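PDB 5BOI: germination protein YpeB from Bacillus megaterium QM B1551, which takes part in the germination of Bacillus spores, probably as an inhibitory partner of another germination protein through its PepSY-containing C-terminal part, the piece present here. Local coordinates for residues G127-P132 with E185-I191; I163-S169 with V199-E203; R100-L104 with F149-F154; K91-L96 with V135-M139. All coordinates share one frame; numbering follows the deposited sequence. Where two conformers were deposited one is given.

Contact 1: G127-P132 with E185-I191. With SO4 (sulfate ion), chain C.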
loop_
_atom_site.group_PDB
_atom_site.type_symbol
_atom_site.label_atom_id
_atom_site.label_comp_id
_atom_site.label_asym_id
_atom_site.label_seq_id
_atom_site.Cartn_x
_atom_site.Cartn_y
_atom_site.Cartn_z
ATOM N N GLY A 127 -5.641 11.698 -11.637
ATOM C CA GLY A 127 -5.396 11.977 -10.238
ATOM C C GLY A 127 -6.450 11.410 -9.300
ATOM O O GLY A 127 -6.378 11.646 -8.085
ATOM N N VAL A 128 -7.388 10.635 -9.834
ATOM C CA VAL A 128 -8.389 9.995 -8.959
ATOM C C VAL A 128 -7.711 8.907 -8.096
ATOM O O VAL A 128 -6.978 8.055 -8.617
ATOM C CB VAL A 128 -9.548 9.379 -9.767
ATOM C CG1 VAL A 128 -10.592 8.773 -8.808
ATOM C CG2 VAL A 128 -10.213 10.431 -10.676
ATOM N N ARG A 129 -7.946 8.926 -6.783
ATOM C CA ARG A 129 -7.322 7.953 -5.871
ATOM C C ARG A 129 -8.176 6.693 -5.753
ATOM O O ARG A 129 -9.339 6.766 -5.357
ATOM C CB ARG A 129 -7.109 8.574 -4.494
ATOM C CG ARG A 129 -5.951 9.565 -4.542
ATOM C CD ARG A 129 -5.828 10.493 -3.361
ATOM N NE ARG A 129 -4.900 11.568 -3.713
ATOM C CZ ARG A 129 -4.390 12.443 -2.855
ATOM N NH1 ARG A 129 -4.713 12.387 -1.568
ATOM N NH2 ARG A 129 -3.551 13.375 -3.291
ATOM N N ILE A 130 -7.603 5.552 -6.108
ATOM C CA ILE A 130 -8.350 4.299 -6.122
ATOM C C ILE A 130 -7.978 3.525 -4.859
ATOM O O ILE A 130 -7.018 2.746 -4.845
ATOM C CB ILE A 130 -8.033 3.439 -7.361
ATOM C CG1 ILE A 130 -8.098 4.253 -8.657
ATOM C CG2 ILE A 130 -8.918 2.217 -7.409
ATOM C CD1 ILE A 130 -9.453 4.830 -8.961
ATOM N N TYR A 131 -8.719 3.768 -3.791
ATOM C CA TYR A 131 -8.369 3.171 -2.505
ATOM C C TYR A 131 -8.352 1.626 -2.455
ATOM O O TYR A 131 -7.523 1.069 -1.738
ATOM C CB TYR A 131 -9.280 3.752 -1.412
ATOM C CG TYR A 131 -8.776 5.107 -0.957
ATOM C CD1 TYR A 131 -9.090 6.259 -1.667
ATOM C CD2 TYR A 131 -7.992 5.229 0.175
ATOM C CE1 TYR A 131 -8.614 7.491 -1.265
ATOM C CE2 TYR A 131 -7.523 6.442 0.591
ATOM C CZ TYR A 131 -7.811 7.558 -0.121
ATOM O OH TYR A 131 -7.311 8.757 0.321
ATOM N N PRO A 132 -9.220 0.928 -3.222
ATOM C CA PRO A 132 -9.118 -0.545 -3.249
ATOM C C PRO A 132 -7.782 -1.084 -3.783
ATOM O O PRO A 132 -7.370 -2.183 -3.412
ATOM C CB PRO A 132 -10.256 -0.953 -4.189
ATOM C CG PRO A 132 -11.256 0.162 -4.075
ATOM C CD PRO A 132 -10.433 1.399 -3.927
ATOM N N GLU A 185 -7.400 20.002 1.891
ATOM C CA GLU A 185 -7.194 19.362 0.597
ATOM C C GLU A 185 -8.457 18.651 0.106
ATOM O O GLU A 185 -9.214 18.103 0.910
ATOM C CB GLU A 185 -6.038 18.371 0.691
ATOM C CG GLU A 185 -5.721 17.691 -0.620
ATOM C CD GLU A 185 -4.276 17.242 -0.712
ATOM O OE1 GLU A 185 -3.414 17.873 -0.061
ATOM O OE2 GLU A 185 -4.003 16.269 -1.446
ATOM N N GLU A 186 -8.673 18.655 -1.203
ATOM C CA GLU A 186 -9.786 17.905 -1.800
ATOM C C GLU A 186 -9.361 17.230 -3.101
ATOM O O GLU A 186 -8.728 17.864 -3.943
ATOM C CB GLU A 186 -10.976 18.842 -2.074
ATOM C CG GLU A 186 -12.156 18.196 -2.825
ATOM C CD GLU A 186 -11.932 18.105 -4.334
ATOM O OE1 GLU A 186 -11.404 19.074 -4.913
ATOM O OE2 GLU A 186 -12.270 17.066 -4.939
ATOM N N ARG A 187 -9.756 15.970 -3.278
ATOM C CA ARG A 187 -9.497 15.204 -4.503
ATOM C C ARG A 187 -10.685 14.296 -4.816
ATOM O O ARG A 187 -11.517 14.066 -3.947
ATOM C CB ARG A 187 -8.246 14.341 -4.348
ATOM C CG ARG A 187 -6.941 15.112 -4.139
ATOM C CD ARG A 187 -6.536 15.920 -5.383
ATOM N NE ARG A 187 -5.173 16.439 -5.232
ATOM C CZ ARG A 187 -4.849 17.520 -4.532
ATOM N NH1 ARG A 187 -5.783 18.236 -3.925
ATOM N NH2 ARG A 187 -3.572 17.896 -4.451
ATOM N N LEU A 188 -10.761 13.759 -6.034
ATOM C CA LEU A 188 -11.732 12.680 -6.311
ATOM C C LEU A 188 -11.155 11.320 -5.933
ATOM O O LEU A 188 -9.941 11.103 -5.996
ATOM C CB LEU A 188 -12.127 12.656 -7.782
ATOM C CG LEU A 188 -13.174 13.659 -8.242
ATOM C CD1 LEU A 188 -13.187 13.682 -9.759
ATOM C CD2 LEU A 188 -14.571 13.252 -7.732
ATOM N N ALA A 189 -12.016 10.395 -5.521
ATOM C CA ALA A 189 -11.531 9.099 -5.048
ATOM C C ALA A 189 -12.595 8.029 -5.255
ATOM O O ALA A 189 -13.795 8.332 -5.281
ATOM C CB ALA A 189 -11.124 9.181 -3.583
ATOM N N ILE A 190 -12.145 6.795 -5.455
ATOM C CA ILE A 190 -13.016 5.631 -5.493
ATOM C C ILE A 190 -12.783 4.819 -4.223
ATOM O O ILE A 190 -11.647 4.487 -3.899
ATOM C CB ILE A 190 -12.750 4.744 -6.711
ATOM C CG1 ILE A 190 -13.213 5.449 -7.987
ATOM C CG2 ILE A 190 -13.443 3.390 -6.549
ATOM C CD1 ILE A 190 -12.904 4.679 -9.236
ATOM N N ILE A 191 -13.857 4.528 -3.494
ATOM C CA ILE A 191 -13.767 3.633 -2.352
ATOM C C ILE A 191 -14.925 2.661 -2.470
ATOM O O ILE A 191 -15.807 2.819 -3.339
ATOM C CB ILE A 191 -13.864 4.369 -0.988
ATOM C CG1 ILE A 191 -15.242 5.030 -0.832
ATOM C CG2 ILE A 191 -12.720 5.363 -0.795
ATOM C CD1 ILE A 191 -15.519 5.587 0.562
HETATM S S SO4 C . -1.607 15.644 -7.309
HETATM O O1 SO4 C . -1.617 14.223 -7.660
HETATM O O2 SO4 C . -1.904 15.804 -5.889
HETATM O O3 SO4 C . -2.603 16.369 -8.100
HETATM O O4 SO4 C . -0.271 16.184 -7.575
#
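R129 and R187 meet as flat group against stem: CG of R187 lies over one face of the R129 guanidinium, and the two guanidinium planes are turned 56° apart. R129 runs extended from CG to NE, which carries its end out to that stem, while R187 bends at chi2 (-67°). E185, and probably the sulfate as well, is likely to offset the two positive charges: its OE2 takes a weak hydrogen bond, also a salt bridge, from NH2 of R129 at 3.5 Å, and sits above the R187 guanidinium by charge alone. R187 NH2 donates to sulfate O2 at 3.0 Å. The short strand 129-130 pairs in parallel with strand 182-192, linking the PepSY1-PepSY2 region to the C-terminal PepSY domain: R129 N donates to L188 O, and I190 N returns a bond of 2.8 Å to R129 O. With a lysine in place of R129 there is no flat face for CG of R187, and E185 would probably be left more weakly paired and the R187 stem freer to turn. I130 and I190 lie alongside each other on one face of the sheet, CD1 to CD1 at 3.5 Å. At the corner, Y131 N bonds to I190 O, which also lies at the tyrosine ring's edge; CE1 of Y131 touches A189 CB at 3.8 Å.

Contact 2: I163-S169 with V199-E203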
loop_
_atom_site.group_PDB
_atom_site.type_symbol
_atom_site.label_atom_id
_atom_site.label_comp_id
_atom_site.label_asym_id
_atom_site.label_seq_id
_atom_site.Cartn_x
_atom_site.Cartn_y
_atom_site.Cartn_z
ATOM N N ILE A 163 -14.340 5.696 -15.100
ATOM C CA ILE A 163 -14.890 6.408 -13.957
ATOM C C ILE A 163 -15.937 7.434 -14.381
ATOM O O ILE A 163 -15.691 8.232 -15.291
ATOM C CB ILE A 163 -13.747 7.075 -13.166
ATOM C CG1 ILE A 163 -12.786 5.984 -12.683
ATOM C CG2 ILE A 163 -14.273 7.930 -12.021
ATOM C CD1 ILE A 163 -11.498 6.495 -12.146
ATOM N N PRO A 164 -17.122 7.399 -13.734
ATOM C CA PRO A 164 -18.245 8.262 -14.114
ATOM C C PRO A 164 -18.005 9.715 -13.729
ATOM O O PRO A 164 -17.136 10.012 -12.905
ATOM C CB PRO A 164 -19.419 7.680 -13.320
ATOM C CG PRO A 164 -18.777 7.103 -12.109
ATOM C CD PRO A 164 -17.460 6.542 -12.581
ATOM N N LYS A 165 -18.783 10.608 -14.325
ATOM C CA LYS A 165 -18.739 12.019 -13.982
ATOM C C LYS A 165 -19.539 12.258 -12.701
ATOM O O LYS A 165 -20.590 11.645 -12.505
ATOM C CB LYS A 165 -19.294 12.864 -15.135
ATOM C CG LYS A 165 -18.929 14.337 -15.087
ATOM C CD LYS A 165 -19.404 15.053 -16.346
ATOM C CE LYS A 165 -19.003 14.276 -17.594
ATOM N NZ LYS A 165 -17.908 14.944 -18.362
ATOM N N PRO A 166 -19.046 13.141 -11.822
ATOM C CA PRO A 166 -19.853 13.462 -10.642
ATOM C C PRO A 166 -21.147 14.108 -11.043
ATOM O O PRO A 166 -21.185 14.800 -12.069
ATOM C CB PRO A 166 -18.989 14.459 -9.868
ATOM C CG PRO A 166 -17.598 14.206 -10.334
ATOM C CD PRO A 166 -17.697 13.734 -11.751
ATOM N N LYS A 167 -22.183 13.898 -10.244
ATOM C CA LYS A 167 -23.464 14.587 -10.439
ATOM C C LYS A 167 -23.548 15.882 -9.616
ATOM O O LYS A 167 -24.445 16.708 -9.848
ATOM C CB LYS A 167 -24.661 13.701 -10.066
ATOM C CG LYS A 167 -24.699 12.297 -10.637
ATOM C CD LYS A 167 -24.826 12.248 -12.133
ATOM C CE LYS A 167 -25.077 10.816 -12.564
ATOM N NZ LYS A 167 -23.934 9.940 -12.187
ATOM N N ILE A 168 -22.654 16.053 -8.646
ATOM C CA ILE A 168 -22.588 17.310 -7.903
ATOM C C ILE A 168 -21.178 17.874 -8.012
ATOM O O ILE A 168 -20.221 17.139 -8.241
ATOM C CB ILE A 168 -22.982 17.156 -6.405
ATOM C CG1 ILE A 168 -21.903 16.403 -5.609
ATOM C CG2 ILE A 168 -24.371 16.505 -6.270
ATOM C CD1 ILE A 168 -22.202 16.325 -4.093
ATOM N N SER A 169 -21.057 19.189 -7.854
ATOM C CA SER A 169 -19.764 19.866 -7.990
ATOM C C SER A 169 -18.930 19.736 -6.714
ATOM O O SER A 169 -19.467 19.374 -5.656
ATOM C CB SER A 169 -19.975 21.338 -8.309
ATOM O OG SER A 169 -20.454 21.992 -7.145
ATOM N N VAL A 199 -17.712 3.229 -5.318
ATOM C CA VAL A 199 -18.452 4.478 -5.387
ATOM C C VAL A 199 -17.502 5.653 -5.599
ATOM O O VAL A 199 -16.444 5.700 -4.976
ATOM C CB VAL A 199 -19.267 4.688 -4.089
ATOM C CG1 VAL A 199 -19.731 6.120 -3.968
ATOM C CG2 VAL A 199 -20.481 3.739 -4.078
ATOM N N LEU A 200 -17.858 6.579 -6.488
ATOM C CA LEU A 200 -17.041 7.781 -6.687
ATOM C C LEU A 200 -17.374 8.825 -5.627
ATOM O O LEU A 200 -18.549 9.133 -5.412
ATOM C CB LEU A 200 -17.262 8.373 -8.086
ATOM C CG LEU A 200 -16.402 9.579 -8.480
ATOM C CD1 LEU A 200 -14.919 9.212 -8.627
ATOM C CD2 LEU A 200 -16.920 10.228 -9.781
ATOM N N CYS A 201 -16.341 9.378 -4.988
ATOM C CA CYS A 201 -16.499 10.367 -3.912
ATOM C C CYS A 201 -15.580 11.566 -4.053
ATOM O O CYS A 201 -14.501 11.464 -4.626
ATOM C CB CYS A 201 -16.204 9.746 -2.539
ATOM S SG CYS A 201 -17.202 8.337 -2.064
ATOM N N TYR A 202 -15.971 12.699 -3.482
ATOM C CA TYR A 202 -14.989 13.755 -3.215
ATOM C C TYR A 202 -14.368 13.434 -1.866
ATOM O O TYR A 202 -15.099 13.222 -0.892
ATOM C CB TYR A 202 -15.644 15.127 -3.154
ATOM C CG TYR A 202 -16.160 15.591 -4.493
ATOM C CD1 TYR A 202 -15.302 16.174 -5.396
ATOM C CD2 TYR A 202 -17.502 15.436 -4.841
ATOM C CE1 TYR A 202 -15.755 16.593 -6.650
ATOM C CE2 TYR A 202 -17.990 15.870 -6.078
ATOM C CZ TYR A 202 -17.095 16.444 -6.989
ATOM O OH TYR A 202 -17.533 16.876 -8.236
ATOM N N GLU A 203 -13.042 13.394 -1.818
ATOM C CA GLU A 203 -12.314 13.129 -0.587
ATOM C C GLU A 203 -11.795 14.447 -0.032
ATOM O O GLU A 203 -11.161 15.212 -0.750
ATOM C CB GLU A 203 -11.150 12.169 -0.849
ATOM C CG GLU A 203 -10.229 11.988 0.343
ATOM C CD GLU A 203 -8.805 11.716 -0.085
ATOM O OE1 GLU A 203 -8.616 10.889 -1.005
ATOM O OE2 GLU A 203 -7.880 12.327 0.494
#
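Two side chains of one strand reach the loop by different first torsions. In L200, CG is anti to the backbone N (chi1 -176°), which sends the isobutyl group out to I163, P164 and P166; in Y202, CG is instead anti to the carbonyl carbon (chi1 -69°), and the ring carries its hydroxyl to the loop just before helix 170-175. The two methyls of L200 divide the work. CD1 meets CG2 of I163 at 3.7 Å, whereas CD2 lies 3.1 Å from the carbonyl O of P164 and also touches CG of P166 at 4.1 Å. P166, whose CB points toward the strand, serves both neighbours: it packs on L200 and lays CB 3.3 Å from the OH of Y202, the proline and tyrosine side chains running nearly perpendicular. Beyond it, CG1 of I168 packs against CE2 of Y202 at 4.0 Å.

The segment 163-169 belongs to the irregular, proline-rich connection between helix 152-156 and helix 170-175, and runs beside strand 198-208. E186 and L188 of the adjoining strand 182-192, with A173 of helix 170-175, also touch the Y202 side chain.

One polar bond ties the two segments directly. Y202 OH donates to I168 O over 2.7 Å, lying in the carbonyl plane with a C=O...O angle of 146°. The ring therefore offers carbon to P166 and I168 while its hydroxyl satisfies a loop carbonyl, so that the same residue joins apolar packing to a directional bond and probably helps to fix where the loop lies just ahead of the helix.

Contact 3: R100-L104 with F149-F154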
loop_
_atom_site.group_PDB
_atom_site.type_symbol
_atom_site.label_atom_id
_atom_site.label_comp_id
_atom_site.label_asym_id
_atom_site.label_seq_id
_atom_site.Cartn_x
_atom_site.Cartn_y
_atom_site.Cartn_z
ATOM N N ARG A 100 9.637 -0.030 -9.495
ATOM C CA ARG A 100 8.630 -0.090 -10.561
ATOM C C ARG A 100 7.183 -0.022 -10.082
ATOM O O ARG A 100 6.269 -0.383 -10.822
ATOM C CB ARG A 100 8.812 -1.353 -11.414
ATOM C CG ARG A 100 9.970 -1.282 -12.393
ATOM C CD ARG A 100 10.290 -2.648 -12.992
ATOM N NE ARG A 100 9.139 -3.549 -12.980
ATOM C CZ ARG A 100 9.218 -4.861 -13.180
ATOM N NH1 ARG A 100 8.120 -5.606 -13.148
ATOM N NH2 ARG A 100 10.393 -5.428 -13.412
ATOM N N PHE A 101 6.975 0.440 -8.854
ATOM C CA PHE A 101 5.625 0.719 -8.377
ATOM C C PHE A 101 5.398 2.207 -8.488
ATOM O O PHE A 101 5.688 2.959 -7.557
ATOM C CB PHE A 101 5.422 0.233 -6.941
ATOM C CG PHE A 101 5.346 -1.256 -6.821
ATOM C CD1 PHE A 101 4.139 -1.913 -6.969
ATOM C CD2 PHE A 101 6.488 -2.003 -6.583
ATOM C CE1 PHE A 101 4.061 -3.289 -6.867
ATOM C CE2 PHE A 101 6.420 -3.385 -6.484
ATOM C CZ PHE A 101 5.208 -4.028 -6.626
ATOM N N GLU A 102 4.901 2.625 -9.650
ATOM C CA GLU A 102 4.686 4.034 -9.941
ATOM C C GLU A 102 3.205 4.385 -9.807
ATOM O O GLU A 102 2.343 3.497 -9.824
ATOM C CB GLU A 102 5.165 4.381 -11.354
ATOM C CG GLU A 102 6.449 3.688 -11.790
ATOM C CD GLU A 102 7.643 4.088 -10.951
ATOM O OE1 GLU A 102 7.669 5.240 -10.469
ATOM O OE2 GLU A 102 8.554 3.249 -10.770
ATOM N N SER A 103 2.932 5.682 -9.669
ATOM C CA SER A 103 1.574 6.234 -9.606
ATOM C C SER A 103 0.831 5.820 -8.335
ATOM O O SER A 103 -0.381 5.620 -8.350
ATOM C CB SER A 103 0.758 5.834 -10.839
ATOM O OG SER A 103 0.370 4.475 -10.759
ATOM N N LEU A 104 1.576 5.708 -7.243
ATOM C CA LEU A 104 0.976 5.482 -5.923
ATOM C C LEU A 104 1.064 6.760 -5.099
ATOM O O LEU A 104 1.976 7.565 -5.296
ATOM C CB LEU A 104 1.691 4.332 -5.227
ATOM C CG LEU A 104 1.471 2.958 -5.864
ATOM C CD1 LEU A 104 2.455 1.959 -5.310
ATOM C CD2 LEU A 104 0.053 2.477 -5.581
ATOM N N PHE A 149 5.868 -5.970 3.123
ATOM C CA PHE A 149 5.361 -5.456 1.840
ATOM C C PHE A 149 4.189 -6.307 1.366
ATOM O O PHE A 149 4.224 -7.531 1.461
ATOM C CB PHE A 149 6.488 -5.440 0.792
ATOM C CG PHE A 149 6.046 -5.056 -0.601
ATOM C CD1 PHE A 149 5.960 -3.721 -0.975
ATOM C CD2 PHE A 149 5.765 -6.033 -1.552
ATOM C CE1 PHE A 149 5.569 -3.362 -2.259
ATOM C CE2 PHE A 149 5.374 -5.676 -2.841
ATOM C CZ PHE A 149 5.282 -4.340 -3.191
ATOM N N SER A 150 3.136 -5.668 0.860
ATOM C CA SER A 150 2.068 -6.426 0.249
ATOM C C SER A 150 1.466 -5.644 -0.897
ATOM O O SER A 150 0.931 -4.562 -0.687
ATOM C CB SER A 150 0.981 -6.761 1.252
ATOM O OG SER A 150 -0.140 -7.307 0.571
ATOM N N ALA A 151 1.567 -6.187 -2.101
ATOM C CA ALA A 151 0.918 -5.554 -3.248
ATOM C C ALA A 151 -0.247 -6.400 -3.737
ATOM O O ALA A 151 -0.623 -6.333 -4.913
ATOM C CB ALA A 151 1.917 -5.325 -4.373
ATOM N N LYS A 152 -0.819 -7.198 -2.845
ATOM C CA LYS A 152 -1.859 -8.133 -3.252
ATOM C C LYS A 152 -3.091 -7.388 -3.773
ATOM O O LYS A 152 -3.616 -7.723 -4.836
ATOM C CB LYS A 152 -2.229 -9.058 -2.088
ATOM C CG LYS A 152 -1.133 -10.076 -1.760
ATOM C CD LYS A 152 -1.475 -10.923 -0.537
ATOM C CE LYS A 152 -2.370 -12.088 -0.904
ATOM N NZ LYS A 152 -2.319 -13.179 0.113
ATOM N N ASP A 153 -3.524 -6.358 -3.044
ATOM C CA ASP A 153 -4.681 -5.566 -3.459
ATOM C C ASP A 153 -4.417 -4.855 -4.786
ATOM O O ASP A 153 -5.229 -4.908 -5.701
ATOM C CB ASP A 153 -5.049 -4.543 -2.382
ATOM C CG ASP A 153 -5.621 -5.189 -1.132
ATOM O OD1 ASP A 153 -6.237 -6.267 -1.256
ATOM O OD2 ASP A 153 -5.466 -4.618 -0.030
ATOM N N PHE A 154 -3.262 -4.208 -4.880
ATOM C CA PHE A 154 -2.887 -3.448 -6.065
ATOM C C PHE A 154 -2.799 -4.316 -7.309
ATOM O O PHE A 154 -3.291 -3.940 -8.371
ATOM C CB PHE A 154 -1.547 -2.752 -5.835
ATOM C CG PHE A 154 -1.064 -1.942 -7.006
ATOM C CD1 PHE A 154 -1.753 -0.822 -7.420
ATOM C CD2 PHE A 154 0.114 -2.279 -7.657
ATOM C CE1 PHE A 154 -1.299 -0.065 -8.491
ATOM C CE2 PHE A 154 0.576 -1.526 -8.723
ATOM C CZ PHE A 154 -0.132 -0.419 -9.141
#
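The ring of F149 turns its edge toward the face of F101, an offset edge-to-face pair with centroids 5.2 Å apart and planes at 64°. This is the tight part of the contact: CZ of F149 comes within 3.4 Å of CZ of F101, the two side chains arriving from opposite directions. A151 adds its CB near CE1 of F101 at 3.9 Å. F154 slides past F101, bringing CE2 to the edge of the F101 ring, 4.0 Å from CD1 of F101. With CG anti to the backbone N (chi1 180°), the F154 ring reaches back from the first turn of its helix, and CD2 of L104 lies over a face of it, 4.1 Å from CE1 of F154. An alanine in place of F101 is likely to open a gap between F149 and F154 and leave the F149 edge without its aromatic face. Packing thins toward the bend at E102 and S103: E102, whose CB points away from segment 149-154, is exposed, and S103 takes no part in the aromatic cluster. The cluster is covered by L96 of helix 85-98, which touches F101, L104 and F149, and by V135 of strand 134-140, which touches L104, F149 and F154. F22 of helix 12-22 adds another edge-to-face ring to F149.

Contact 4: K91-L96 with V135-M139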
loop_
_atom_site.group_PDB
_atom_site.type_symbol
_atom_site.label_atom_id
_atom_site.label_comp_id
_atom_site.label_asym_id
_atom_site.label_seq_id
_atom_site.Cartn_x
_atom_site.Cartn_y
_atom_site.Cartn_z
ATOM N N LYS A 91 11.425 7.268 2.717
ATOM C CA LYS A 91 12.135 6.068 2.299
ATOM C C LYS A 91 11.206 5.039 1.657
ATOM O O LYS A 91 11.570 4.394 0.661
ATOM C CB LYS A 91 12.852 5.458 3.493
ATOM C CG LYS A 91 14.005 6.336 4.002
ATOM C CD LYS A 91 14.890 5.579 4.974
ATOM C CE LYS A 91 16.187 6.342 5.248
ATOM N NZ LYS A 91 15.970 7.680 5.865
ATOM N N ALA A 92 10.005 4.926 2.211
ATOM C CA ALA A 92 8.979 4.037 1.658
ATOM C C ALA A 92 8.581 4.520 0.258
ATOM O O ALA A 92 8.509 3.744 -0.694
ATOM C CB ALA A 92 7.769 3.969 2.577
ATOM N N THR A 93 8.341 5.816 0.138
ATOM C CA THR A 93 7.960 6.381 -1.155
ATOM C C THR A 93 9.064 6.129 -2.197
ATOM O O THR A 93 8.787 5.720 -3.333
ATOM C CB THR A 93 7.675 7.885 -1.021
ATOM O OG1 THR A 93 6.604 8.078 -0.068
ATOM C CG2 THR A 93 7.324 8.497 -2.393
ATOM N N LYS A 94 10.319 6.333 -1.798
ATOM C CA LYS A 94 11.447 6.159 -2.718
ATOM C C LYS A 94 11.592 4.706 -3.148
ATOM O O LYS A 94 11.863 4.408 -4.317
ATOM C CB LYS A 94 12.756 6.614 -2.068
ATOM C CG LYS A 94 13.981 6.359 -2.969
ATOM C CD LYS A 94 15.303 6.510 -2.228
ATOM C CE LYS A 94 16.508 6.311 -3.174
ATOM N NZ LYS A 94 16.301 6.915 -4.527
ATOM N N PHE A 95 11.413 3.807 -2.187
ATOM C CA PHE A 95 11.524 2.380 -2.446
ATOM C C PHE A 95 10.548 1.962 -3.548
ATOM O O PHE A 95 10.948 1.294 -4.511
ATOM C CB PHE A 95 11.253 1.576 -1.175
ATOM C CG PHE A 95 11.284 0.091 -1.383
ATOM C CD1 PHE A 95 12.479 -0.600 -1.326
ATOM C CD2 PHE A 95 10.121 -0.614 -1.627
ATOM C CE1 PHE A 95 12.515 -1.964 -1.512
ATOM C CE2 PHE A 95 10.155 -1.991 -1.818
ATOM C CZ PHE A 95 11.366 -2.660 -1.758
ATOM N N LEU A 96 9.290 2.386 -3.417
ATOM C CA LEU A 96 8.268 2.025 -4.405
ATOM C C LEU A 96 8.666 2.500 -5.797
ATOM O O LEU A 96 8.622 1.726 -6.750
ATOM C CB LEU A 96 6.897 2.593 -4.028
ATOM C CG LEU A 96 6.264 1.920 -2.802
ATOM C CD1 LEU A 96 5.010 2.629 -2.355
ATOM C CD2 LEU A 96 5.982 0.464 -3.125
ATOM N N VAL A 135 -1.160 -0.750 -1.739
ATOM C CA VAL A 135 0.109 -1.395 -1.429
ATOM C C VAL A 135 0.430 -1.067 0.022
ATOM O O VAL A 135 0.338 0.096 0.430
ATOM C CB VAL A 135 1.213 -0.919 -2.339
ATOM C CG1 VAL A 135 2.549 -1.561 -1.921
ATOM C CG2 VAL A 135 0.893 -1.250 -3.799
ATOM N N LYS A 136 0.798 -2.085 0.802
ATOM C CA LYS A 136 1.054 -1.900 2.222
ATOM C C LYS A 136 2.542 -2.099 2.469
ATOM O O LYS A 136 3.147 -2.994 1.882
ATOM C CB LYS A 136 0.248 -2.889 3.065
ATOM C CG LYS A 136 -1.228 -2.550 3.201
ATOM C CD LYS A 136 -2.059 -3.775 3.546
ATOM C CE LYS A 136 -3.546 -3.467 3.455
ATOM N NZ LYS A 136 -3.805 -2.000 3.530
ATOM N N MET A 137 3.122 -1.262 3.320
ATOM C CA MET A 137 4.556 -1.336 3.603
ATOM C C MET A 137 4.816 -1.190 5.078
ATOM O O MET A 137 4.116 -0.437 5.755
ATOM C CB MET A 137 5.317 -0.248 2.873
ATOM C CG MET A 137 5.089 -0.192 1.402
ATOM S SD MET A 137 6.420 0.778 0.724
ATOM C CE MET A 137 7.835 -0.238 1.143
ATOM N N LYS A 138 5.844 -1.892 5.560
ATOM C CA LYS A 138 6.304 -1.765 6.927
ATOM C C LYS A 138 7.812 -1.529 6.859
ATOM O O LYS A 138 8.532 -2.246 6.154
ATOM C CB LYS A 138 5.978 -3.006 7.760
ATOM C CG LYS A 138 4.476 -3.259 7.914
ATOM C CD LYS A 138 4.194 -4.587 8.587
ATOM C CE LYS A 138 2.693 -4.871 8.588
ATOM N NZ LYS A 138 2.352 -6.215 9.137
ATOM N N MET A 139 8.263 -0.490 7.554
ATOM C CA MET A 139 9.662 -0.078 7.525
ATOM C C MET A 139 10.277 -0.177 8.913
ATOM O O MET A 139 9.618 0.110 9.899
ATOM C CB MET A 139 9.799 1.364 7.024
ATOM C CG MET A 139 8.998 1.713 5.784
ATOM S SD MET A 139 9.566 0.837 4.331
ATOM C CE MET A 139 11.128 1.652 4.036
#
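Helix 91-96 crosses strand 135-139 with their axes 9.8 Å apart at closest approach and their N-to-C directions 125° apart, a steeply inclined, mostly opposed arrangement. This is a helix laid across a face of beta-sheet, the helix-on-sheet packing found in PepSY-type domains, and it lies within the PepSY1-PepSY2 region of YpeB. The alternation of the strand decides which residues meet the helix: V135, M137 and M139 point toward it, while the lysines between them, K136 and K138, take no part. From the helix, A92, F95 and L96 point back.

No hydrogen bond spans the two segments, and the interface is almost wholly apolar. A92, the smallest side chain on the helix face, makes room for the sulfur of M137: its CB lies 3.9 Å from SD of that residue. M139 also packs against A92, but its side chain adopts two conformers, so the details of that touch are not firm. L96 and the strand side chains M137 and V135 pass one another from opposite sides of the interface, with CD2 of L96 meeting CG1 of V135 at 4.2 Å and CG of L96 approaching SD of M137 at 3.7 Å. F120 of strand 115-123 also touches L96, so this leucine extends into the packing on the neighbouring strand. F95, stacked on H99 and edge-to-face with F22, also reaches the strand. M137 bends at its last torsion (chi3 63°), and this swings the terminal methyl CE to 3.6 Å from CD2 of F95.

Overall arrangement
The four contacts fall into two pairs. Contacts 3 and 4, their centres about 9 Å apart within the PepSY1-PepSY2 region, share an apolar interior: strands 134-140 and 146-150 are neighbours, S150 N lies 2.9 Å from K136 O, and F154 CB packs on V135 CG2. Contacts 1 and 2, with centres about 10 Å apart, are joined through the neighbouring strands 182-192 and 198-208, where A189 O lies 2.8 Å from C201 N. Between the pairs, contact 1 is the bridge, since P132 O touches D153 CB of contact 3, whereas contacts 2 and 4 stay about 14 Å apart at their nearest atoms. Bound sulfate, probably from the crystallisation liquor, also lies about 4 Å from the side chains of V128 in contact 1 and I163 in contact 2.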